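Local coordinates for protein D-glycero-alpha-D-manno-heptose 7-phosphate kinase (Campylobacter jejuni subsp. jejuni, PDB 4N3O) that phosphorylates D-glycero-alpha-D-manno-heptose 7-phosphate at C-1 with ATP, giving the 1,7-bisphosphate on the way to the GDP-heptose used for capsule polysaccharide, at residues F102-Y107 against V124-A129; A200-Y205 against Q328-T333; I241-A246 against G253-I258. All blocks are in the same frame, centred on the assembly; numbering follows the deposited sequence.

Interaction 1: residues F102-Y107 against V124-A129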
loop_
_atom_site.group_PDB
_atom_site.type_symbol
_atom_site.label_atom_id
_atom_site.label_comp_id
_atom_site.label_asym_id
_atom_site.label_seq_id
_atom_site.Cartn_x
_atom_site.Cartn_y
_atom_site.Cartn_z
ATOM N N PHE A 102 8.178 7.965 -29.856
ATOM C CA PHE A 102 7.997 7.161 -28.652
ATOM C C PHE A 102 6.566 6.715 -28.500
ATOM O O PHE A 102 5.685 7.216 -29.199
ATOM C CB PHE A 102 8.267 8.045 -27.437
ATOM C CG PHE A 102 7.281 9.186 -27.314
ATOM C CD1 PHE A 102 7.518 10.396 -27.949
ATOM C CD2 PHE A 102 6.091 9.020 -26.626
ATOM C CE1 PHE A 102 6.595 11.428 -27.877
ATOM C CE2 PHE A 102 5.170 10.051 -26.533
ATOM C CZ PHE A 102 5.418 11.259 -27.157
ATOM N N SER A 103 6.343 5.805 -27.545
ATOM C CA SER A 103 5.001 5.349 -27.174
ATOM C C SER A 103 4.866 5.610 -25.674
ATOM O O SER A 103 5.795 5.361 -24.925
ATOM C CB SER A 103 4.785 3.874 -27.478
ATOM O OG SER A 103 5.576 3.046 -26.652
ATOM N N LEU A 104 3.713 6.125 -25.256
ATOM C CA LEU A 104 3.448 6.470 -23.875
ATOM C C LEU A 104 2.232 5.677 -23.411
ATOM O O LEU A 104 1.162 5.773 -24.027
ATOM C CB LEU A 104 3.164 7.969 -23.767
ATOM C CG LEU A 104 2.872 8.498 -22.364
ATOM C CD1 LEU A 104 4.115 8.349 -21.504
ATOM C CD2 LEU A 104 2.407 9.939 -22.401
ATOM N N HIS A 105 2.382 4.908 -22.329
ATOM C CA HIS A 105 1.294 4.060 -21.855
ATOM C C HIS A 105 0.993 4.414 -20.410
ATOM O O HIS A 105 1.915 4.493 -19.618
ATOM C CB HIS A 105 1.723 2.589 -21.946
ATOM C CG HIS A 105 2.371 2.220 -23.243
ATOM N ND1 HIS A 105 1.705 1.556 -24.248
ATOM C CD2 HIS A 105 3.633 2.419 -23.699
ATOM C CE1 HIS A 105 2.529 1.351 -25.264
ATOM N NE2 HIS A 105 3.707 1.863 -24.953
ATOM N N THR A 106 -0.276 4.617 -20.053
ATOM C CA THR A 106 -0.617 4.988 -18.671
ATOM C C THR A 106 -1.891 4.354 -18.148
ATOM O O THR A 106 -2.741 3.910 -18.921
ATOM C CB THR A 106 -0.865 6.493 -18.551
ATOM O OG1 THR A 106 -2.023 6.843 -19.313
ATOM C CG2 THR A 106 0.305 7.269 -19.066
ATOM N N TYR A 107 -2.027 4.332 -16.823
ATOM C CA TYR A 107 -3.257 3.843 -16.186
ATOM C C TYR A 107 -3.234 4.176 -14.703
ATOM O O TYR A 107 -2.166 4.287 -14.085
ATOM C CB TYR A 107 -3.513 2.331 -16.413
ATOM C CG TYR A 107 -2.764 1.392 -15.498
ATOM C CD1 TYR A 107 -1.495 0.957 -15.809
ATOM C CD2 TYR A 107 -3.344 0.936 -14.325
ATOM C CE1 TYR A 107 -0.812 0.105 -14.975
ATOM C CE2 TYR A 107 -2.671 0.064 -13.482
ATOM C CZ TYR A 107 -1.403 -0.339 -13.812
ATOM O OH TYR A 107 -0.712 -1.181 -12.967
ATOM N N VAL A 124 1.934 15.130 -13.848
ATOM C CA VAL A 124 3.246 15.008 -13.193
ATOM C C VAL A 124 3.971 13.717 -13.598
ATOM O O VAL A 124 5.141 13.744 -13.932
ATOM C CB VAL A 124 3.111 15.122 -11.662
ATOM C CG1 VAL A 124 4.365 14.647 -10.952
ATOM C CG2 VAL A 124 2.799 16.565 -11.287
ATOM N N GLY A 125 3.276 12.592 -13.596
ATOM C CA GLY A 125 3.919 11.345 -13.978
ATOM C C GLY A 125 4.458 11.353 -15.398
ATOM O O GLY A 125 5.537 10.845 -15.658
ATOM N N VAL A 126 3.712 11.952 -16.317
ATOM C CA VAL A 126 4.113 12.001 -17.721
ATOM C C VAL A 126 5.303 12.956 -17.931
ATOM O O VAL A 126 6.320 12.597 -18.560
ATOM C CB VAL A 126 2.913 12.408 -18.570
ATOM C CG1 VAL A 126 3.311 12.585 -20.015
ATOM C CG2 VAL A 126 1.811 11.362 -18.423
ATOM N N ILE A 127 5.186 14.164 -17.384
ATOM C CA ILE A 127 6.256 15.136 -17.472
ATOM C C ILE A 127 7.534 14.503 -16.954
ATOM O O ILE A 127 8.581 14.624 -17.570
ATOM C CB ILE A 127 5.926 16.406 -16.656
ATOM C CG1 ILE A 127 4.822 17.205 -17.364
ATOM C CG2 ILE A 127 7.154 17.283 -16.528
ATOM C CD1 ILE A 127 4.207 18.322 -16.543
ATOM N N LYS A 128 7.439 13.806 -15.821
ATOM C CA LYS A 128 8.606 13.150 -15.201
ATOM C C LYS A 128 9.202 12.085 -16.097
ATOM O O LYS A 128 10.402 11.872 -16.103
ATOM C CB LYS A 128 8.203 12.535 -13.865
ATOM C CG LYS A 128 9.328 11.875 -13.104
ATOM C CD LYS A 128 10.410 12.842 -12.644
ATOM C CE LYS A 128 11.485 12.065 -11.924
ATOM N NZ LYS A 128 12.582 12.942 -11.478
ATOM N N ALA A 129 8.357 11.415 -16.860
ATOM C CA ALA A 129 8.830 10.403 -17.779
ATOM C C ALA A 129 9.707 11.048 -18.865
ATOM O O ALA A 129 10.779 10.547 -19.188
ATOM C CB ALA A 129 7.652 9.686 -18.403
#

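Interaction 2: residues A200-Y205 against Q328-T333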
loop_
_atom_site.group_PDB
_atom_site.type_symbol
_atom_site.label_atom_id
_atom_site.label_comp_id
_atom_site.label_asym_id
_atom_site.label_seq_id
_atom_site.Cartn_x
_atom_site.Cartn_y
_atom_site.Cartn_z
ATOM N N ALA A 200 -4.355 2.935 10.778
ATOM C CA ALA A 200 -5.101 1.985 11.636
ATOM C C ALA A 200 -6.503 2.499 11.959
ATOM O O ALA A 200 -7.428 1.703 12.154
ATOM C CB ALA A 200 -4.335 1.711 12.918
ATOM N N ARG A 201 -6.650 3.828 11.980
ATOM C CA ARG A 201 -7.917 4.493 12.284
ATOM C C ARG A 201 -8.744 4.820 11.061
ATOM O O ARG A 201 -9.760 5.469 11.193
ATOM C CB ARG A 201 -7.650 5.881 12.866
ATOM C CG ARG A 201 -6.701 6.015 14.028
ATOM C CD ARG A 201 -7.378 5.971 15.349
ATOM N NE ARG A 201 -6.493 6.509 16.366
ATOM C CZ ARG A 201 -6.809 6.586 17.649
ATOM N NH1 ARG A 201 -5.936 7.081 18.517
ATOM N NH2 ARG A 201 -7.993 6.146 18.069
ATOM N N THR A 202 -8.341 4.438 9.868
ATOM C CA THR A 202 -9.109 4.906 8.740
ATOM C C THR A 202 -9.517 3.862 7.714
ATOM O O THR A 202 -8.837 2.876 7.498
ATOM C CB THR A 202 -8.367 6.085 8.022
ATOM O OG1 THR A 202 -7.073 5.689 7.593
ATOM C CG2 THR A 202 -8.192 7.274 8.947
ATOM N N VAL A 203 -10.668 4.111 7.100
ATOM C CA VAL A 203 -11.219 3.270 6.060
ATOM C C VAL A 203 -11.617 4.148 4.875
ATOM O O VAL A 203 -12.269 5.165 5.039
ATOM C CB VAL A 203 -12.476 2.539 6.543
ATOM C CG1 VAL A 203 -13.138 1.806 5.377
ATOM C CG2 VAL A 203 -12.132 1.584 7.666
ATOM N N LEU A 204 -11.209 3.745 3.688
ATOM C CA LEU A 204 -11.507 4.475 2.455
ATOM C C LEU A 204 -12.492 3.618 1.660
ATOM O O LEU A 204 -12.194 2.470 1.346
ATOM C CB LEU A 204 -10.214 4.661 1.659
ATOM C CG LEU A 204 -10.346 5.375 0.314
ATOM C CD1 LEU A 204 -10.962 6.748 0.505
ATOM C CD2 LEU A 204 -8.997 5.489 -0.389
ATOM N N TYR A 205 -13.656 4.170 1.338
ATOM C CA TYR A 205 -14.696 3.434 0.630
ATOM C C TYR A 205 -15.203 4.153 -0.608
ATOM O O TYR A 205 -15.661 5.278 -0.520
ATOM C CB TYR A 205 -15.866 3.230 1.588
ATOM C CG TYR A 205 -17.098 2.567 1.002
ATOM C CD1 TYR A 205 -17.102 1.208 0.697
ATOM C CD2 TYR A 205 -18.281 3.290 0.802
ATOM C CE1 TYR A 205 -18.226 0.591 0.183
ATOM C CE2 TYR A 205 -19.415 2.682 0.289
ATOM C CZ TYR A 205 -19.381 1.334 -0.019
ATOM O OH TYR A 205 -20.490 0.712 -0.537
ATOM N N GLN A 328 -11.092 0.357 -0.100
ATOM C CA GLN A 328 -9.778 0.399 -0.698
ATOM C C GLN A 328 -8.715 0.566 0.372
ATOM O O GLN A 328 -8.622 1.618 0.986
ATOM C CB GLN A 328 -9.699 1.556 -1.695
ATOM C CG GLN A 328 -8.342 1.733 -2.353
ATOM C CD GLN A 328 -7.972 0.556 -3.246
ATOM O OE1 GLN A 328 -8.623 0.301 -4.254
ATOM N NE2 GLN A 328 -6.922 -0.150 -2.886
ATOM N N ASP A 329 -7.933 -0.484 0.615
ATOM C CA ASP A 329 -6.830 -0.416 1.560
ATOM C C ASP A 329 -5.771 0.501 0.953
ATOM O O ASP A 329 -5.652 0.611 -0.268
ATOM C CB ASP A 329 -6.166 -1.796 1.789
ATOM C CG ASP A 329 -7.044 -2.787 2.578
ATOM O OD1 ASP A 329 -8.137 -2.414 3.080
ATOM O OD2 ASP A 329 -6.612 -3.965 2.706
ATOM N N PHE A 330 -4.989 1.134 1.814
ATOM C CA PHE A 330 -3.936 2.012 1.383
ATOM C C PHE A 330 -3.015 2.327 2.541
ATOM O O PHE A 330 -3.369 2.117 3.676
ATOM C CB PHE A 330 -4.540 3.337 0.886
ATOM C CG PHE A 330 -5.085 4.186 1.979
ATOM C CD1 PHE A 330 -6.359 3.991 2.450
ATOM C CD2 PHE A 330 -4.302 5.194 2.552
ATOM C CE1 PHE A 330 -6.870 4.785 3.468
ATOM C CE2 PHE A 330 -4.795 5.982 3.584
ATOM C CZ PHE A 330 -6.087 5.778 4.041
ATOM N N SER A 331 -1.848 2.879 2.227
ATOM C CA SER A 331 -0.903 3.373 3.225
ATOM C C SER A 331 -0.610 4.812 2.826
ATOM O O SER A 331 -0.832 5.192 1.677
ATOM C CB SER A 331 0.436 2.659 3.104
ATOM O OG SER A 331 0.270 1.288 2.928
ATOM N N PHE A 332 -0.091 5.604 3.753
ATOM C CA PHE A 332 0.397 6.930 3.401
ATOM C C PHE A 332 1.815 6.703 2.909
ATOM O O PHE A 332 2.527 5.916 3.495
ATOM C CB PHE A 332 0.396 7.867 4.599
ATOM C CG PHE A 332 -0.972 8.171 5.092
ATOM C CD1 PHE A 332 -1.853 8.922 4.310
ATOM C CD2 PHE A 332 -1.401 7.724 6.324
ATOM C CE1 PHE A 332 -3.134 9.207 4.743
ATOM C CE2 PHE A 332 -2.682 8.018 6.765
ATOM C CZ PHE A 332 -3.554 8.757 5.965
ATOM N N THR A 333 2.217 7.332 1.812
ATOM C CA THR A 333 3.588 7.157 1.310
ATOM C C THR A 333 4.450 8.352 1.625
ATOM O O THR A 333 3.945 9.463 1.798
ATOM C CB THR A 333 3.649 6.995 -0.210
ATOM O OG1 THR A 333 3.149 8.188 -0.839
ATOM C CG2 THR A 333 2.863 5.783 -0.648
HETATM O O HOH W 1 -9.328 1.686 3.648
#

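Interaction 3: residues I241-A246 against G253-I258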
loop_
_atom_site.group_PDB
_atom_site.type_symbol
_atom_site.label_atom_id
_atom_site.label_comp_id
_atom_site.label_asym_id
_atom_site.label_seq_id
_atom_site.Cartn_x
_atom_site.Cartn_y
_atom_site.Cartn_z
ATOM N N ILE A 241 -2.611 26.335 12.989
ATOM C CA ILE A 241 -1.448 26.271 13.886
ATOM C C ILE A 241 -1.624 25.176 14.952
ATOM O O ILE A 241 -0.652 24.568 15.399
ATOM C CB ILE A 241 -1.120 27.632 14.537
ATOM C CG1 ILE A 241 -2.344 28.202 15.276
ATOM C CG2 ILE A 241 -0.614 28.612 13.485
ATOM C CD1 ILE A 241 -2.185 29.646 15.723
ATOM N N LYS A 242 -2.866 24.900 15.319
ATOM C CA LYS A 242 -3.132 23.892 16.321
ATOM C C LYS A 242 -2.855 22.513 15.734
ATOM O O LYS A 242 -2.330 21.647 16.425
ATOM C CB LYS A 242 -4.569 24.003 16.825
ATOM C CG LYS A 242 -4.823 23.258 18.125
ATOM C CD LYS A 242 -6.270 23.379 18.599
ATOM C CE LYS A 242 -6.654 24.823 18.903
ATOM N NZ LYS A 242 -8.025 24.930 19.477
HETATM N N MSE A 243 -3.191 22.329 14.454
HETATM C CA MSE A 243 -2.957 21.063 13.759
HETATM C C MSE A 243 -1.487 20.859 13.467
HETATM O O MSE A 243 -1.026 19.742 13.483
HETATM C CB MSE A 243 -3.755 20.962 12.468
HETATM C CG MSE A 243 -3.964 19.511 12.018
HETATM SE SE MSE A 243 -5.188 19.547 10.460
HETATM C CE MSE A 243 -6.849 20.136 11.342
ATOM N N LYS A 244 -0.735 21.916 13.182
ATOM C CA LYS A 244 0.707 21.749 12.977
ATOM C C LYS A 244 1.348 21.295 14.278
ATOM O O LYS A 244 2.122 20.347 14.303
ATOM C CB LYS A 244 1.411 23.048 12.586
ATOM C CG LYS A 244 1.094 23.627 11.230
ATOM C CD LYS A 244 2.102 24.734 10.922
ATOM C CE LYS A 244 1.634 25.684 9.829
ATOM N NZ LYS A 244 0.463 26.508 10.267
ATOM N N GLU A 245 1.017 21.998 15.358
ATOM C CA GLU A 245 1.582 21.709 16.661
ATOM C C GLU A 245 1.279 20.267 17.050
ATOM O O GLU A 245 2.166 19.561 17.509
ATOM C CB GLU A 245 1.041 22.692 17.699
ATOM C CG GLU A 245 1.854 22.757 18.983
ATOM C CD GLU A 245 1.304 23.779 19.984
ATOM O OE1 GLU A 245 0.067 23.986 20.031
ATOM O OE2 GLU A 245 2.112 24.358 20.744
ATOM N N ALA A 246 0.041 19.821 16.828
ATOM C CA ALA A 246 -0.353 18.445 17.163
ATOM C C ALA A 246 0.444 17.421 16.329
ATOM O O ALA A 246 0.802 16.344 16.815
ATOM C CB ALA A 246 -1.852 18.250 16.967
ATOM N N GLY A 253 -4.196 12.370 20.337
ATOM C CA GLY A 253 -5.478 12.673 21.000
ATOM C C GLY A 253 -6.051 14.008 20.520
ATOM O O GLY A 253 -7.254 14.129 20.271
ATOM N N THR A 254 -5.183 15.005 20.386
ATOM C CA THR A 254 -5.581 16.323 19.913
ATOM C C THR A 254 -5.750 16.354 18.387
ATOM O O THR A 254 -6.562 17.109 17.861
ATOM C CB THR A 254 -4.534 17.378 20.295
ATOM O OG1 THR A 254 -4.389 17.403 21.714
ATOM C CG2 THR A 254 -4.953 18.745 19.815
ATOM N N LEU A 255 -4.966 15.549 17.682
ATOM C CA LEU A 255 -5.063 15.500 16.235
ATOM C C LEU A 255 -6.429 14.955 15.826
ATOM O O LEU A 255 -7.120 15.538 14.988
ATOM C CB LEU A 255 -3.973 14.619 15.668
ATOM C CG LEU A 255 -4.043 14.434 14.160
ATOM C CD1 LEU A 255 -3.692 15.736 13.464
ATOM C CD2 LEU A 255 -3.114 13.310 13.730
ATOM N N ALA A 256 -6.812 13.834 16.426
ATOM C CA ALA A 256 -8.096 13.205 16.131
ATOM C C ALA A 256 -9.202 14.204 16.378
ATOM O O ALA A 256 -10.124 14.343 15.585
ATOM C CB ALA A 256 -8.296 11.979 17.014
ATOM N N GLN A 257 -9.077 14.906 17.494
ATOM C CA GLN A 257 -10.042 15.907 17.924
ATOM C C GLN A 257 -10.207 17.038 16.903
ATOM O O GLN A 257 -11.330 17.384 16.538
ATOM C CB GLN A 257 -9.579 16.452 19.281
ATOM C CG GLN A 257 -10.512 17.408 19.991
ATOM C CD GLN A 257 -10.005 17.755 21.392
ATOM O OE1 GLN A 257 -8.807 17.654 21.683
ATOM N NE2 GLN A 257 -10.920 18.165 22.268
ATOM N N ILE A 258 -9.092 17.588 16.422
ATOM C CA ILE A 258 -9.137 18.710 15.472
ATOM C C ILE A 258 -9.543 18.280 14.065
ATOM O O ILE A 258 -10.193 19.030 13.336
ATOM C CB ILE A 258 -7.797 19.451 15.417
ATOM C CG1 ILE A 258 -7.400 19.900 16.819
ATOM C CG2 ILE A 258 -7.899 20.686 14.523
ATOM C CD1 ILE A 258 -5.988 20.423 16.890
#

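Interaction 1: residues F102-Y107 against V124-A129
Leu104 and Val126 carry this contact, their side chains meeting at about a right angle with methyl CD2 of Leu104 3.7 Å from CG1 of Val126. The other branch of the valine, CG2, turns to Thr106, where it lies 4.4 Å from the methyl CG2 of that residue, so one helix residue covers two side chains on the same face of the strand. On Leu104, CG is anti to the backbone N (chi1 -180°), which carries the branched end away from the strand and down to the helix. A looser approach is that of Ala129, whose CB is 4.9 Å from CD1 of Leu104. With the CA atoms of Leu104 and Val126 8.3 Å apart, the contact is purely apolar and is made by side chains. It is the packing of helix 118-134 on the sheet of the GHMP kinase N-terminal domain; the helix begins at the end of the glycine-rich loop that, by similarity, binds ATP. Phe84 of helix 82-96 touches Leu104, Thr106 and Val126 alike and so joins a second helix to the same apolar layer, while Cys46 of strand 42-50 meets both Thr106 and Val126, and Thr106 also touches Ser60, a probable ATP-binding residue. Within the helix, Gly125 O is hydrogen-bonded to Thr9 OG1 as well as to the backbone N of Ala129. On the other face of strand 102-108, Ser103 OG and His105 NE2 are hydrogen-bonded at 2.8 Å. Together with a bond from the second imidazole nitrogen, ND1, to Asp59, this fixes the rotation of the His105 ring, which packs on Thr311 of the second subunit.

Interaction 2: residues A200-Y205 against Q328-T333
Gln328 meets Leu204 through the backbone: its N-H points almost straight at the carbonyl oxygen of Leu204, N to O 2.8 Å with an angle of 173° at the hydrogen, and the donor is tilted modestly out of the carbonyl plane. The return bond is made by water 1, which accepts from Leu204 N at 2.8 Å and donates to Gln328 O. One of the two links between this pair is therefore direct and the other runs through water. CB of Leu204 rests 3.5 Å from that same Gln328 O. Bent at chi2, the glutamine side chain curls over the backbone of the next residue, where NE2 gives a nearly straight bond to a lone pair of Asp329 O, which fixes the rotation of the amide. The segment follows strand 326-327, an outer strand of the antiparallel sheet of the GHMP kinase C-terminal half, and from here it crosses toward the strands of the N-terminal half. Phe330 has CG between the backbone N and the carbonyl carbon (chi1 72°), which lifts the ring toward strand 202-206. There CE1 lies 3.8 Å from Leu204 CB and CZ lies 3.7 Å from Thr202 OG1, both approaching the ring obliquely. That hydroxyl has its hydrogen-bond partner in Leu198 O. Phe332 offers a ring face to CE2 of Phe330, 3.8 Å above its plane. Before and after it in sequence, Ser331 and Thr333 form backbone hydrogen bonds with Ser41 and with Thr39 of strand 31-40.

Interaction 3: residues I241-A246 against G253-I258
Lys242, Met243 and Ala246 face Thr254, Leu255 and Ile258 across an antiparallel helical hairpin in the C-terminal region of this GHMP kinase. The two short helix segments run at 148° to each other and approach to 9.2 Å between axes, and a brief turn links their parent helices, 236-248 and 252-262. Ile258 is the side chain most deeply engaged, and its two branches go to different partners. CG2, anti to the backbone N, meets the terminal methyl CE of Met243; these side chains slide past each other in opposite directions. The ethyl branch, anti to the carbonyl carbon, ends in CD1, over which the aliphatic part of Lys242 passes at an oblique angle, CG and CD lying nearest. The carbon-carbon separations modelled round Ile258 are so short that their exact values are doubtful at this resolution. The lysine thus contributes methylenes to the outer margin of a largely buried interface. Met243, modelled as selenomethionine, starts extended and bends only at chi3 (-68°), a turn about the CG-SE bond that swings CE toward Ile258. Nearer the backbone on the same side chain, CG is 4.1 Å from CD1 of Leu255, the two again crossing aslant. Outside the hairpin Met243 packs on Tyr34 and Leu36 of strand 31-40, so it also joins the pair of helices to the large sheet; its side chain is about 9 Å from Gly20, which probably binds substrate. Near the turn the helices come together over small groups: Thr254 turns its methyl CG2 to Ala246 CB at 4.2 Å, while its OG1 is hydrogen-bonded to Asp251 OD2, and the same CB of Ala246 sits 4.2 Å from the backbone N of Leu255.

Interaction 1 comes first along the chain and lies in the N-terminal GHMP region, where a helix packs on the large mixed sheet. Interaction 2 spans 122 intervening residues and brings strand 202-206 together with the loop before strand 338-341; interaction 3 falls within that interval, on the helices that follow strand 202-206. Interactions 1 and 3 lie on opposite sides of the chain's centre, about 38 Å apart between centres. Between centres, interaction 2 is about 26 Å from interaction 1 and about 20 Å from interaction 3. Its loop runs from the C-terminal sheet to strand 31-40 of the large sheet, so it lies where the two halves meet; it and interaction 1 border the second subunit.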